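Local coordinates for diaminopimelate decarboxylase (Aquifex aeolicus, PDB 2P3E), which probably catalyses the pyridoxal 5'-phosphate-dependent decarboxylation of meso-diaminopimelate to L-lysine, the last step of lysine biosynthesis by the diaminopimelate pathway, at residues B[18-22]-B[38-43]; B[291-296]-B[307-311]; B[101-107]-B[122-128]; B[3-7]-B[248-252]. Numbering follows the deposited sequence.

Contact 1. Residues B[18-22]-B[38-43]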
loop_
_atom_site.group_PDB
_atom_site.type_symbol
_atom_site.label_atom_id
_atom_site.label_comp_id
_atom_site.label_asym_id
_atom_site.label_seq_id
_atom_site.Cartn_x
_atom_site.Cartn_y
_atom_site.Cartn_z
ATOM N N LEU B 18 -8.418 -23.264 16.972
ATOM C CA LEU B 18 -7.288 -22.374 17.256
ATOM C C LEU B 18 -7.675 -21.304 18.278
ATOM O O LEU B 18 -8.721 -20.659 18.156
ATOM C CB LEU B 18 -6.738 -21.741 15.956
ATOM C CG LEU B 18 -5.391 -20.998 16.071
ATOM C CD1 LEU B 18 -4.236 -21.939 16.380
ATOM C CD2 LEU B 18 -5.091 -20.206 14.790
ATOM N N PHE B 19 -6.825 -21.142 19.288
ATOM C CA PHE B 19 -6.996 -20.151 20.345
ATOM C C PHE B 19 -5.742 -19.260 20.428
ATOM O O PHE B 19 -4.635 -19.719 20.151
ATOM C CB PHE B 19 -7.203 -20.830 21.711
ATOM C CG PHE B 19 -8.606 -21.356 21.946
ATOM C CD1 PHE B 19 -9.487 -20.673 22.765
ATOM C CD2 PHE B 19 -9.031 -22.544 21.368
ATOM C CE1 PHE B 19 -10.788 -21.157 22.992
ATOM C CE2 PHE B 19 -10.336 -23.041 21.580
ATOM C CZ PHE B 19 -11.208 -22.346 22.390
ATOM N N ILE B 20 -5.934 -18.013 20.850
ATOM C CA ILE B 20 -4.823 -17.116 21.208
ATOM C C ILE B 20 -5.132 -16.487 22.552
ATOM O O ILE B 20 -6.200 -15.908 22.733
ATOM C CB ILE B 20 -4.576 -16.015 20.116
ATOM C CG1 ILE B 20 -3.314 -15.195 20.445
ATOM C CG2 ILE B 20 -5.821 -15.125 19.920
ATOM C CD1 ILE B 20 -2.884 -14.259 19.338
ATOM N N GLU B 21 -4.205 -16.610 23.500
ATOM C CA GLU B 21 -4.439 -16.191 24.890
ATOM C C GLU B 21 -5.814 -16.626 25.455
ATOM O O GLU B 21 -6.522 -15.837 26.099
ATOM C CB GLU B 21 -4.233 -14.670 25.055
ATOM C CG GLU B 21 -2.784 -14.234 24.867
ATOM C CD GLU B 21 -2.418 -13.049 25.719
ATOM O OE1 GLU B 21 -2.808 -13.030 26.910
ATOM O OE2 GLU B 21 -1.737 -12.137 25.201
ATOM N N GLY B 22 -6.185 -17.875 25.198
ATOM C CA GLY B 22 -7.446 -18.440 25.699
ATOM C C GLY B 22 -8.704 -17.912 25.023
ATOM O O GLY B 22 -9.802 -18.061 25.559
ATOM N N VAL B 38 -5.578 -9.730 14.863
ATOM C CA VAL B 38 -5.684 -10.106 16.276
ATOM C C VAL B 38 -4.297 -10.061 16.903
ATOM O O VAL B 38 -3.372 -10.659 16.362
ATOM C CB VAL B 38 -6.293 -11.534 16.429
ATOM C CG1 VAL B 38 -6.432 -11.910 17.925
ATOM C CG2 VAL B 38 -7.659 -11.626 15.724
ATOM N N TYR B 39 -4.163 -9.347 18.032
ATOM C CA TYR B 39 -2.895 -9.194 18.705
ATOM C C TYR B 39 -2.912 -9.810 20.110
ATOM O O TYR B 39 -3.930 -9.747 20.814
ATOM C CB TYR B 39 -2.518 -7.705 18.814
ATOM C CG TYR B 39 -2.413 -6.991 17.482
ATOM C CD1 TYR B 39 -1.217 -6.976 16.766
ATOM C CD2 TYR B 39 -3.520 -6.351 16.926
ATOM C CE1 TYR B 39 -1.127 -6.312 15.524
ATOM C CE2 TYR B 39 -3.431 -5.669 15.699
ATOM C CZ TYR B 39 -2.252 -5.665 15.011
ATOM O OH TYR B 39 -2.216 -4.987 13.810
ATOM N N SER B 40 -1.770 -10.366 20.510
ATOM C CA SER B 40 -1.557 -10.881 21.870
ATOM C C SER B 40 -0.882 -9.824 22.727
ATOM O O SER B 40 0.274 -9.456 22.499
ATOM C CB SER B 40 -0.712 -12.165 21.837
ATOM O OG SER B 40 -0.153 -12.459 23.126
ATOM N N SER B 41 -1.605 -9.358 23.747
ATOM C CA SER B 41 -1.078 -8.380 24.675
ATOM C C SER B 41 0.167 -8.904 25.403
ATOM O O SER B 41 1.192 -8.203 25.486
ATOM C CB SER B 41 -2.165 -7.984 25.687
ATOM O OG SER B 41 -1.709 -6.964 26.543
ATOM N N ASN B 42 0.086 -10.133 25.918
ATOM C CA ASN B 42 1.183 -10.681 26.710
ATOM C C ASN B 42 2.409 -11.012 25.882
ATOM O O ASN B 42 3.527 -10.953 26.394
ATOM C CB ASN B 42 0.739 -11.882 27.557
ATOM C CG ASN B 42 0.017 -11.451 28.811
ATOM O OD1 ASN B 42 0.592 -10.768 29.662
ATOM N ND2 ASN B 42 -1.273 -11.798 28.911
ATOM N N PHE B 43 2.208 -11.369 24.611
ATOM C CA PHE B 43 3.355 -11.532 23.706
ATOM C C PHE B 43 4.138 -10.232 23.553
ATOM O O PHE B 43 5.377 -10.232 23.667
ATOM C CB PHE B 43 2.942 -12.068 22.327
ATOM C CG PHE B 43 4.114 -12.410 21.425
ATOM C CD1 PHE B 43 4.675 -13.689 21.443
ATOM C CD2 PHE B 43 4.671 -11.449 20.574
ATOM C CE1 PHE B 43 5.754 -14.009 20.622
ATOM C CE2 PHE B 43 5.744 -11.768 19.730
ATOM C CZ PHE B 43 6.284 -13.057 19.762
#
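The backbones of 18-22 and 38-43 stay apart: their closest CA atoms, those of Glu21 and Ser40, are 6.8 Å from each other, and no main-chain hydrogen bond joins the segments. Strand 18-20 ends at Ile20, and Glu21, with phi/psi of 45/44°, turns the chain, while strand 38-40 runs directly into a helix that begins at Ser41. Side chains bridge the gap. Ile20 CG2 meets Val38 CG1 at 3.8 Å, and Ile20 CD1 lies 3.9 Å from Ser40 CB; Leu25 of helix 25-32 packs on both Ile20 and Val38. Beyond this apolar patch, the Glu21 carboxylate spans the start of the helix. Its OE2 accepts from Ser40 OG at 2.6 Å and from Asn42 N at 2.8 Å (N-H...O angle 157°), and its OE1 accepts from Asn42 ND2 at 2.8 Å and also from the backbone N of Asn398. Ser40 is the N-cap: its OG, while donating to Glu21, accepts from Phe43 N at 3.0 Å. Two of the first-turn amides are thus satisfied by side-chain oxygens, one local and one distant in sequence. This is N-terminal helix capping reinforced by a remote carboxylate, placed where strand 36-40 of the beta domain passes into helix 41-54 of the pyridoxal-binding domain.

Contact 2. Residues B[291-296]-B[307-311]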
loop_
_atom_site.group_PDB
_atom_site.type_symbol
_atom_site.label_atom_id
_atom_site.label_comp_id
_atom_site.label_asym_id
_atom_site.label_seq_id
_atom_site.Cartn_x
_atom_site.Cartn_y
_atom_site.Cartn_z
ATOM N N LEU B 291 -3.425 -12.506 11.207
ATOM C CA LEU B 291 -4.499 -12.031 10.358
ATOM C C LEU B 291 -5.470 -13.180 10.096
ATOM O O LEU B 291 -5.071 -14.233 9.580
ATOM C CB LEU B 291 -3.956 -11.463 9.044
ATOM C CG LEU B 291 -4.961 -11.010 7.963
ATOM C CD1 LEU B 291 -5.868 -9.892 8.477
ATOM C CD2 LEU B 291 -4.192 -10.552 6.706
ATOM N N ILE B 292 -6.737 -12.968 10.454
ATOM C CA ILE B 292 -7.781 -13.970 10.232
ATOM C C ILE B 292 -8.568 -13.599 9.000
ATOM O O ILE B 292 -8.983 -12.441 8.831
ATOM C CB ILE B 292 -8.782 -14.103 11.427
ATOM C CG1 ILE B 292 -8.043 -14.262 12.771
ATOM C CG2 ILE B 292 -9.790 -15.268 11.181
ATOM C CD1 ILE B 292 -6.995 -15.406 12.822
ATOM N N THR B 293 -8.768 -14.589 8.137
ATOM C CA THR B 293 -9.469 -14.365 6.890
ATOM C C THR B 293 -10.434 -15.517 6.617
ATOM O O THR B 293 -10.179 -16.636 7.019
ATOM C CB THR B 293 -8.464 -14.143 5.706
ATOM O OG1 THR B 293 -9.182 -13.873 4.504
ATOM C CG2 THR B 293 -7.536 -15.355 5.487
ATOM N N GLN B 294 -11.541 -15.223 5.940
ATOM C CA GLN B 294 -12.539 -16.247 5.618
ATOM C C GLN B 294 -12.473 -16.647 4.143
ATOM O O GLN B 294 -12.373 -15.800 3.245
ATOM C CB GLN B 294 -13.937 -15.736 5.980
ATOM C CG GLN B 294 -15.055 -16.766 5.791
ATOM C CD GLN B 294 -16.417 -16.161 5.998
ATOM O OE1 GLN B 294 -16.763 -15.140 5.390
ATOM N NE2 GLN B 294 -17.205 -16.787 6.853
ATOM N N VAL B 295 -12.523 -17.955 3.908
ATOM C CA VAL B 295 -12.566 -18.524 2.568
ATOM C C VAL B 295 -13.908 -18.187 1.897
ATOM O O VAL B 295 -14.979 -18.432 2.465
ATOM C CB VAL B 295 -12.344 -20.073 2.589
ATOM C CG1 VAL B 295 -12.460 -20.642 1.162
ATOM C CG2 VAL B 295 -10.985 -20.434 3.223
ATOM N N GLN B 296 -13.830 -17.595 0.705
ATOM C CA GLN B 296 -14.993 -17.179 -0.066
ATOM C C GLN B 296 -15.282 -18.186 -1.169
ATOM O O GLN B 296 -16.420 -18.633 -1.302
ATOM C CB GLN B 296 -14.777 -15.785 -0.662
ATOM C CG GLN B 296 -14.496 -14.699 0.367
ATOM C CD GLN B 296 -15.545 -14.628 1.462
ATOM O OE1 GLN B 296 -16.737 -14.457 1.190
ATOM N NE2 GLN B 296 -15.109 -14.764 2.712
ATOM N N ILE B 307 -7.592 -21.045 -3.394
ATOM C CA ILE B 307 -8.423 -20.809 -2.224
ATOM C C ILE B 307 -8.551 -19.282 -2.139
ATOM O O ILE B 307 -7.591 -18.585 -1.799
ATOM C CB ILE B 307 -7.771 -21.379 -0.946
ATOM C CG1 ILE B 307 -7.599 -22.912 -1.068
ATOM C CG2 ILE B 307 -8.564 -20.996 0.307
ATOM C CD1 ILE B 307 -6.877 -23.568 0.102
ATOM N N ILE B 308 -9.738 -18.779 -2.476
ATOM C CA ILE B 308 -9.968 -17.329 -2.544
ATOM C C ILE B 308 -10.549 -16.861 -1.219
ATOM O O ILE B 308 -11.583 -17.377 -0.776
ATOM C CB ILE B 308 -10.897 -16.958 -3.735
ATOM C CG1 ILE B 308 -10.285 -17.470 -5.050
ATOM C CG2 ILE B 308 -11.154 -15.423 -3.780
ATOM C CD1 ILE B 308 -11.249 -17.521 -6.251
ATOM N N VAL B 309 -9.868 -15.905 -0.584
ATOM C CA VAL B 309 -10.237 -15.428 0.755
ATOM C C VAL B 309 -10.605 -13.951 0.733
ATOM O O VAL B 309 -10.478 -13.305 -0.319
ATOM C CB VAL B 309 -9.102 -15.720 1.804
ATOM C CG1 VAL B 309 -8.889 -17.236 1.946
ATOM C CG2 VAL B 309 -7.777 -15.004 1.424
ATOM N N ASP B 310 -11.045 -13.413 1.878
ATOM C CA ASP B 310 -11.521 -12.018 1.903
ATOM C C ASP B 310 -10.444 -10.994 2.254
ATOM O O ASP B 310 -10.687 -9.787 2.227
ATOM C CB ASP B 310 -12.803 -11.851 2.756
ATOM C CG ASP B 310 -12.621 -12.222 4.239
ATOM O OD1 ASP B 310 -11.505 -12.550 4.703
ATOM O OD2 ASP B 310 -13.642 -12.169 4.961
ATOM N N ALA B 311 -9.250 -11.476 2.570
ATOM C CA ALA B 311 -8.111 -10.605 2.846
ATOM C C ALA B 311 -7.152 -10.673 1.693
ATOM O O ALA B 311 -6.892 -11.752 1.137
ATOM C CB ALA B 311 -7.393 -11.010 4.143
#
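Val295 lies at the apolar centre, its CG2 3.8 Å from Ile307 CG2 and 4.0 Å from Val309 CG1. Val295 and Val309 form an antiparallel, non-hydrogen-bonded pair with CA atoms 4.3 Å apart, so their side chains share one face of the sheet; further along, Leu291 CD2 touches Ala311 CB at 4.1 Å. These strands are the arms of the beta hairpin 289-301/304-309, although their short segments run at 126° to each other, well short of 180°. The backbone ladder is correspondingly uneven. Gln296 N donates to Ile308 O at 2.7 Å with an angle of 162°, whereas the bond from Asp310 N to Gln294 O, 3.1 Å and 128°, is weak; Gln294 O also receives a CA-H...O contact from Val309 CA at 3.3 Å. At the polar edge, beyond the end of strand 307-309, Asp310 OD1 accepts from Thr293 OG1 at 2.7 Å and from Gln294 N at 2.9 Å (162°), while its OD2 is bound by Thr34 OG1. Gln296 NE2 donates to Gln294 O at 3.0 Å and to Gln294 OE1 at 3.2 Å. Thr112 and Val109 of the second subunit pack on Gln296 and Ile308, respectively, placing these two residues of the hairpin at the dimer interface. The chemistry implies that the Asp310 carboxylate takes over from the main chain: OD1 satisfies the Gln294 amide where regular strand pairing gives out.

Contact 3. Residues B[101-107]-B[122-128]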
loop_
_atom_site.group_PDB
_atom_site.type_symbol
_atom_site.label_atom_id
_atom_site.label_comp_id
_atom_site.label_asym_id
_atom_site.label_seq_id
_atom_site.Cartn_x
_atom_site.Cartn_y
_atom_site.Cartn_z
ATOM N N PRO B 101 8.986 12.932 25.119
ATOM C CA PRO B 101 10.018 13.297 24.130
ATOM C C PRO B 101 11.444 12.986 24.573
ATOM O O PRO B 101 12.304 12.786 23.732
ATOM C CB PRO B 101 9.828 14.813 23.955
ATOM C CG PRO B 101 8.972 15.236 25.091
ATOM C CD PRO B 101 8.096 14.074 25.389
ATOM N N GLU B 102 11.683 12.948 25.882
ATOM C CA GLU B 102 12.970 12.504 26.424
ATOM C C GLU B 102 13.309 11.041 26.078
ATOM O O GLU B 102 14.460 10.614 26.220
ATOM C CB GLU B 102 13.024 12.743 27.941
ATOM C CG GLU B 102 12.937 14.235 28.347
ATOM C CD GLU B 102 11.522 14.777 28.423
ATOM O OE1 GLU B 102 10.572 14.016 28.174
ATOM O OE2 GLU B 102 11.352 15.979 28.738
ATOM N N ARG B 103 12.315 10.267 25.630
ATOM C CA ARG B 103 12.561 8.890 25.174
ATOM C C ARG B 103 12.276 8.729 23.662
ATOM O O ARG B 103 12.118 7.620 23.171
ATOM C CB ARG B 103 11.727 7.902 25.978
ATOM C CG ARG B 103 11.939 7.963 27.519
ATOM C CD ARG B 103 11.535 6.656 28.218
ATOM N NE ARG B 103 10.192 6.188 27.838
ATOM C CZ ARG B 103 9.114 6.163 28.634
ATOM N NH1 ARG B 103 9.194 6.581 29.905
ATOM N NH2 ARG B 103 7.948 5.696 28.164
ATOM N N ILE B 104 12.234 9.839 22.929
ATOM C CA ILE B 104 11.928 9.800 21.495
ATOM C C ILE B 104 13.152 10.159 20.652
ATOM O O ILE B 104 13.809 11.189 20.901
ATOM C CB ILE B 104 10.735 10.735 21.153
ATOM C CG1 ILE B 104 9.484 10.278 21.915
ATOM C CG2 ILE B 104 10.528 10.874 19.606
ATOM C CD1 ILE B 104 8.237 11.129 21.648
ATOM N N VAL B 105 13.462 9.296 19.673
ATOM C CA VAL B 105 14.526 9.557 18.706
ATOM C C VAL B 105 13.936 9.585 17.280
ATOM O O VAL B 105 13.017 8.832 16.971
ATOM C CB VAL B 105 15.697 8.532 18.812
ATOM C CG1 VAL B 105 16.383 8.619 20.197
ATOM C CG2 VAL B 105 15.207 7.093 18.547
ATOM N N TYR B 106 14.477 10.445 16.425
ATOM C CA TYR B 106 13.844 10.714 15.142
ATOM C C TYR B 106 14.821 10.387 14.016
ATOM O O TYR B 106 15.826 11.087 13.843
ATOM C CB TYR B 106 13.394 12.187 15.084
ATOM C CG TYR B 106 12.477 12.637 13.918
ATOM C CD1 TYR B 106 11.824 13.872 13.978
ATOM C CD2 TYR B 106 12.254 11.845 12.797
ATOM C CE1 TYR B 106 10.992 14.316 12.940
ATOM C CE2 TYR B 106 11.420 12.287 11.750
ATOM C CZ TYR B 106 10.794 13.522 11.834
ATOM O OH TYR B 106 9.958 13.971 10.807
ATOM N N ALA B 107 14.525 9.329 13.262
ATOM C CA ALA B 107 15.385 8.905 12.149
ATOM C C ALA B 107 14.770 9.178 10.776
ATOM O O ALA B 107 13.699 9.753 10.659
ATOM C CB ALA B 107 15.738 7.452 12.275
ATOM N N SER B 122 9.324 19.994 20.563
ATOM C CA SER B 122 9.001 18.957 21.518
ATOM C C SER B 122 10.208 18.563 22.377
ATOM O O SER B 122 10.048 17.812 23.326
ATOM C CB SER B 122 8.435 17.716 20.814
ATOM O OG SER B 122 7.212 18.026 20.151
ATOM N N GLU B 123 11.395 19.075 22.040
ATOM C CA GLU B 123 12.633 18.725 22.762
ATOM C C GLU B 123 12.877 17.197 22.814
ATOM O O GLU B 123 13.099 16.620 23.879
ATOM C CB GLU B 123 12.634 19.348 24.172
ATOM C CG GLU B 123 12.632 20.877 24.175
ATOM C CD GLU B 123 14.025 21.512 23.955
ATOM O OE1 GLU B 123 15.031 20.805 23.695
ATOM O OE2 GLU B 123 14.117 22.749 24.054
ATOM N N ILE B 124 12.827 16.546 21.652
ATOM C CA ILE B 124 13.032 15.088 21.601
ATOM C C ILE B 124 14.476 14.779 22.009
ATOM O O ILE B 124 15.318 15.686 22.005
ATOM C CB ILE B 124 12.693 14.486 20.209
ATOM C CG1 ILE B 124 13.603 15.077 19.124
ATOM C CG2 ILE B 124 11.200 14.680 19.888
ATOM C CD1 ILE B 124 13.656 14.252 17.847
ATOM N N LEU B 125 14.753 13.525 22.365
ATOM C CA LEU B 125 16.068 13.123 22.867
ATOM C C LEU B 125 17.170 13.413 21.847
ATOM O O LEU B 125 18.198 14.031 22.176
ATOM C CB LEU B 125 16.065 11.641 23.275
ATOM C CG LEU B 125 17.346 11.078 23.900
ATOM C CD1 LEU B 125 17.737 11.821 25.215
ATOM C CD2 LEU B 125 17.191 9.587 24.163
ATOM N N MET B 126 16.928 13.009 20.601
ATOM C CA MET B 126 17.959 13.027 19.595
ATOM C C MET B 126 17.392 12.908 18.179
ATOM O O MET B 126 16.521 12.075 17.926
ATOM C CB MET B 126 18.887 11.844 19.874
ATOM C CG MET B 126 20.173 11.791 19.114
ATOM S SD MET B 126 21.240 10.619 19.961
ATOM C CE MET B 126 20.728 9.008 19.335
ATOM N N PHE B 127 17.905 13.745 17.277
ATOM C CA PHE B 127 17.741 13.567 15.833
ATOM C C PHE B 127 18.877 12.700 15.276
ATOM O O PHE B 127 20.074 13.017 15.453
ATOM C CB PHE B 127 17.766 14.916 15.116
ATOM C CG PHE B 127 16.585 15.788 15.414
ATOM C CD1 PHE B 127 15.457 15.759 14.598
ATOM C CD2 PHE B 127 16.589 16.620 16.538
ATOM C CE1 PHE B 127 14.349 16.571 14.893
ATOM C CE2 PHE B 127 15.489 17.436 16.838
ATOM C CZ PHE B 127 14.377 17.413 16.013
ATOM N N ASN B 128 18.510 11.601 14.623
ATOM C CA ASN B 128 19.472 10.797 13.873
ATOM C C ASN B 128 19.540 11.309 12.446
ATOM O O ASN B 128 18.657 11.044 11.615
ATOM C CB ASN B 128 19.142 9.295 13.953
ATOM C CG ASN B 128 19.284 8.756 15.360
ATOM O OD1 ASN B 128 20.211 9.134 16.089
ATOM N ND2 ASN B 128 18.381 7.871 15.754
#
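Segments 101-107 and 122-128 contain the two parallel strands of a right-handed beta-alpha-beta unit, strand 104-106, helix 113-121 and strand 126-129, within the TIM-like barrel of the pyridoxal-binding domain. The strand axes approach to 4.8 Å at 29°, and the bridges pair Val105 with Met126 and Tyr106 with Phe127. Backbone hydrogen bonds set this register: Tyr106 N to Met126 O, 3.0 Å, and Asn128 N to Tyr106 O, 2.8 Å, both above 150°. Just ahead of strand 126-128, Leu125 N donates to Ile104 O, at the start of the other strand, and, weakly at 121°, to Pro101 O, both at 2.9 Å. The chain reaches this point through a Schellman motif at Glu123, whose side chain forms a salt bridge with Arg150. Apolar contacts fall on both faces. On the face of Val105 and Met126, Val105 CG1 is 4.1 Å from Met126 CB; Val105 also touches Glu279, which probably binds the cofactor. On the face of Tyr106 and Phe127, which helix 113-121 covers, Ile104 CG2 meets Ile124 CG2 at 3.9 Å. The Tyr106 and Phe127 rings are tilted by 30° and slid apart, their centroids 5.9 Å from each other, so overlap is slight. Ile124 CD1 reaches the Tyr106 ring near its plane, and its closest approach is to Tyr106 CB, at 3.5 Å.

Contact 4. Residues B[3-7]-B[248-252]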
loop_
_atom_site.group_PDB
_atom_site.type_symbol
_atom_site.label_atom_id
_atom_site.label_comp_id
_atom_site.label_asym_id
_atom_site.label_seq_id
_atom_site.Cartn_x
_atom_site.Cartn_y
_atom_site.Cartn_z
ATOM N N LEU B 3 5.578 -26.495 16.656
ATOM C CA LEU B 3 5.713 -25.429 15.647
ATOM C C LEU B 3 4.949 -24.140 15.987
ATOM O O LEU B 3 5.550 -23.066 16.031
ATOM C CB LEU B 3 5.342 -25.934 14.243
ATOM C CG LEU B 3 5.556 -24.921 13.101
ATOM C CD1 LEU B 3 7.048 -24.509 12.946
ATOM C CD2 LEU B 3 4.973 -25.420 11.792
ATOM N N LEU B 4 3.645 -24.253 16.241
ATOM C CA LEU B 4 2.808 -23.070 16.504
ATOM C C LEU B 4 3.285 -22.233 17.682
ATOM O O LEU B 4 3.296 -21.005 17.612
ATOM C CB LEU B 4 1.341 -23.457 16.697
ATOM C CG LEU B 4 0.600 -23.859 15.430
ATOM C CD1 LEU B 4 -0.885 -23.717 15.693
ATOM C CD2 LEU B 4 1.036 -23.021 14.221
ATOM N N LYS B 5 3.700 -22.896 18.758
ATOM C CA LYS B 5 4.256 -22.188 19.919
ATOM C C LYS B 5 5.619 -21.533 19.671
ATOM O O LYS B 5 5.987 -20.577 20.362
ATOM C CB LYS B 5 4.289 -23.108 21.154
ATOM C CG LYS B 5 2.885 -23.415 21.709
ATOM C CD LYS B 5 2.926 -24.487 22.795
ATOM C CE LYS B 5 1.543 -25.122 22.999
ATOM N NZ LYS B 5 0.723 -24.451 24.047
ATOM N N GLU B 6 6.360 -22.044 18.689
ATOM C CA GLU B 6 7.598 -21.413 18.241
ATOM C C GLU B 6 7.322 -20.047 17.630
ATOM O O GLU B 6 8.143 -19.140 17.750
ATOM C CB GLU B 6 8.341 -22.284 17.230
ATOM C CG GLU B 6 8.939 -23.567 17.838
ATOM C CD GLU B 6 9.584 -24.451 16.796
ATOM O OE1 GLU B 6 9.451 -24.191 15.582
ATOM O OE2 GLU B 6 10.232 -25.436 17.197
ATOM N N TYR B 7 6.171 -19.913 16.971
ATOM C CA TYR B 7 5.733 -18.615 16.458
ATOM C C TYR B 7 5.282 -17.713 17.593
ATOM O O TYR B 7 5.766 -16.583 17.741
ATOM C CB TYR B 7 4.617 -18.794 15.420
ATOM C CG TYR B 7 5.116 -19.276 14.089
ATOM C CD1 TYR B 7 5.716 -18.393 13.197
ATOM C CD2 TYR B 7 4.994 -20.622 13.715
ATOM C CE1 TYR B 7 6.204 -18.818 11.987
ATOM C CE2 TYR B 7 5.472 -21.066 12.494
ATOM C CZ TYR B 7 6.066 -20.151 11.624
ATOM O OH TYR B 7 6.531 -20.544 10.403
ATOM N N LYS B 248 10.880 -15.304 13.495
ATOM C CA LYS B 248 10.537 -16.536 12.808
ATOM C C LYS B 248 9.398 -16.274 11.839
ATOM O O LYS B 248 8.298 -15.910 12.237
ATOM C CB LYS B 248 10.171 -17.624 13.826
ATOM C CG LYS B 248 9.909 -19.026 13.197
ATOM C CD LYS B 248 9.168 -19.936 14.180
ATOM C CE LYS B 248 9.104 -21.375 13.660
ATOM N NZ LYS B 248 10.455 -22.012 13.706
ATOM N N TYR B 249 9.675 -16.438 10.548
ATOM C CA TYR B 249 8.616 -16.440 9.537
ATOM C C TYR B 249 8.367 -17.851 8.988
ATOM O O TYR B 249 7.228 -18.297 8.898
ATOM C CB TYR B 249 8.971 -15.510 8.371
ATOM C CG TYR B 249 8.737 -14.034 8.646
ATOM C CD1 TYR B 249 7.437 -13.505 8.709
ATOM C CD2 TYR B 249 9.816 -13.167 8.799
ATOM C CE1 TYR B 249 7.216 -12.122 8.946
ATOM C CE2 TYR B 249 9.617 -11.784 9.030
ATOM C CZ TYR B 249 8.311 -11.282 9.117
ATOM O OH TYR B 249 8.097 -9.942 9.359
ATOM N N LYS B 250 9.450 -18.528 8.604
ATOM C CA LYS B 250 9.378 -19.872 8.040
ATOM C C LYS B 250 9.497 -20.931 9.143
ATOM O O LYS B 250 10.146 -20.688 10.176
ATOM C CB LYS B 250 10.468 -20.051 6.975
ATOM C CG LYS B 250 10.257 -19.198 5.763
ATOM C CD LYS B 250 11.526 -19.095 4.956
ATOM C CE LYS B 250 11.256 -18.491 3.619
ATOM N NZ LYS B 250 12.491 -18.476 2.798
ATOM N N PRO B 251 8.857 -22.103 8.947
ATOM C CA PRO B 251 8.894 -23.154 9.979
ATOM C C PRO B 251 10.323 -23.496 10.409
ATOM O O PRO B 251 10.547 -23.780 11.589
ATOM C CB PRO B 251 8.248 -24.357 9.279
ATOM C CG PRO B 251 7.321 -23.731 8.284
ATOM C CD PRO B 251 8.076 -22.530 7.768
ATOM N N GLU B 252 11.263 -23.426 9.467
ATOM C CA GLU B 252 12.679 -23.747 9.699
ATOM C C GLU B 252 13.524 -22.589 10.257
ATOM O O GLU B 252 14.673 -22.813 10.638
ATOM C CB GLU B 252 13.335 -24.285 8.416
ATOM C CG GLU B 252 13.521 -23.240 7.286
ATOM C CD GLU B 252 12.304 -23.134 6.335
ATOM O OE1 GLU B 252 11.183 -23.535 6.710
ATOM O OE2 GLU B 252 12.484 -22.643 5.202
#
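Lys248 NZ has three oxygen partners: a salt bridge to Glu6 OE1 at 3.0 Å, a hydrogen bond to Pro251 O at 2.8 Å, and another to the backbone oxygen of Asp253. The ammonium group therefore closes the 248-252 loop on itself while tying it to helix 3-7. The second cross-segment donor is Tyr7 OH, which gives its proton to Tyr249 O at 2.8 Å; Pro251 N, although 3.2 Å from Tyr7 OH, has no hydrogen to offer. Lys248 O accepts from Asn287 ND2, and Asp253 OD2 takes up the amides of Tyr249 and Lys250. This N-terminal helix thus packs on the loop between strand 238-240 and helix 258-269 of the barrel domain, 241 residues on in sequence. The loop lies beside the probable substrate site, since Tyr249 OH is hydrogen-bonded to Arg282. Apolar groups pack alongside these bonds. Lys248 CD stands over the Tyr7 ring, 3.8 Å from the centroid and 9° off the normal, a CH-pi contact; by comparison, Lys248 NZ at 5.4 Å from that centroid offers at most a weak cation-pi attraction. Leu3 CD1 lies 3.8 Å from Lys248 CE and 3.9 Å from Pro251 CB.

Contacts 1, 2 and 3 are mostly buried, whereas contact 4 is partly exposed, with Glu6 at the surface. Contacts 1 and 2 reach the same mixed sheet through its neighbouring strands 36-40 and 289-301, and touch where Val38 CG2 meets Ile292 CG1 at 4.0 Å. Contact 4 borders contact 1, Leu4 CD1 lying 3.9 Å from Leu18 CD1. Contact 3 stands apart in the barrel, its centre about 41 Å from that of contact 2, on the other side of the chain's centre. Chemistry follows place: contact 3 relies on main-chain pairing between strands, contact 2 supplements it with an aspartate, contact 1 relies on a buried carboxylate, and contact 4 alone has a salt bridge between its segments.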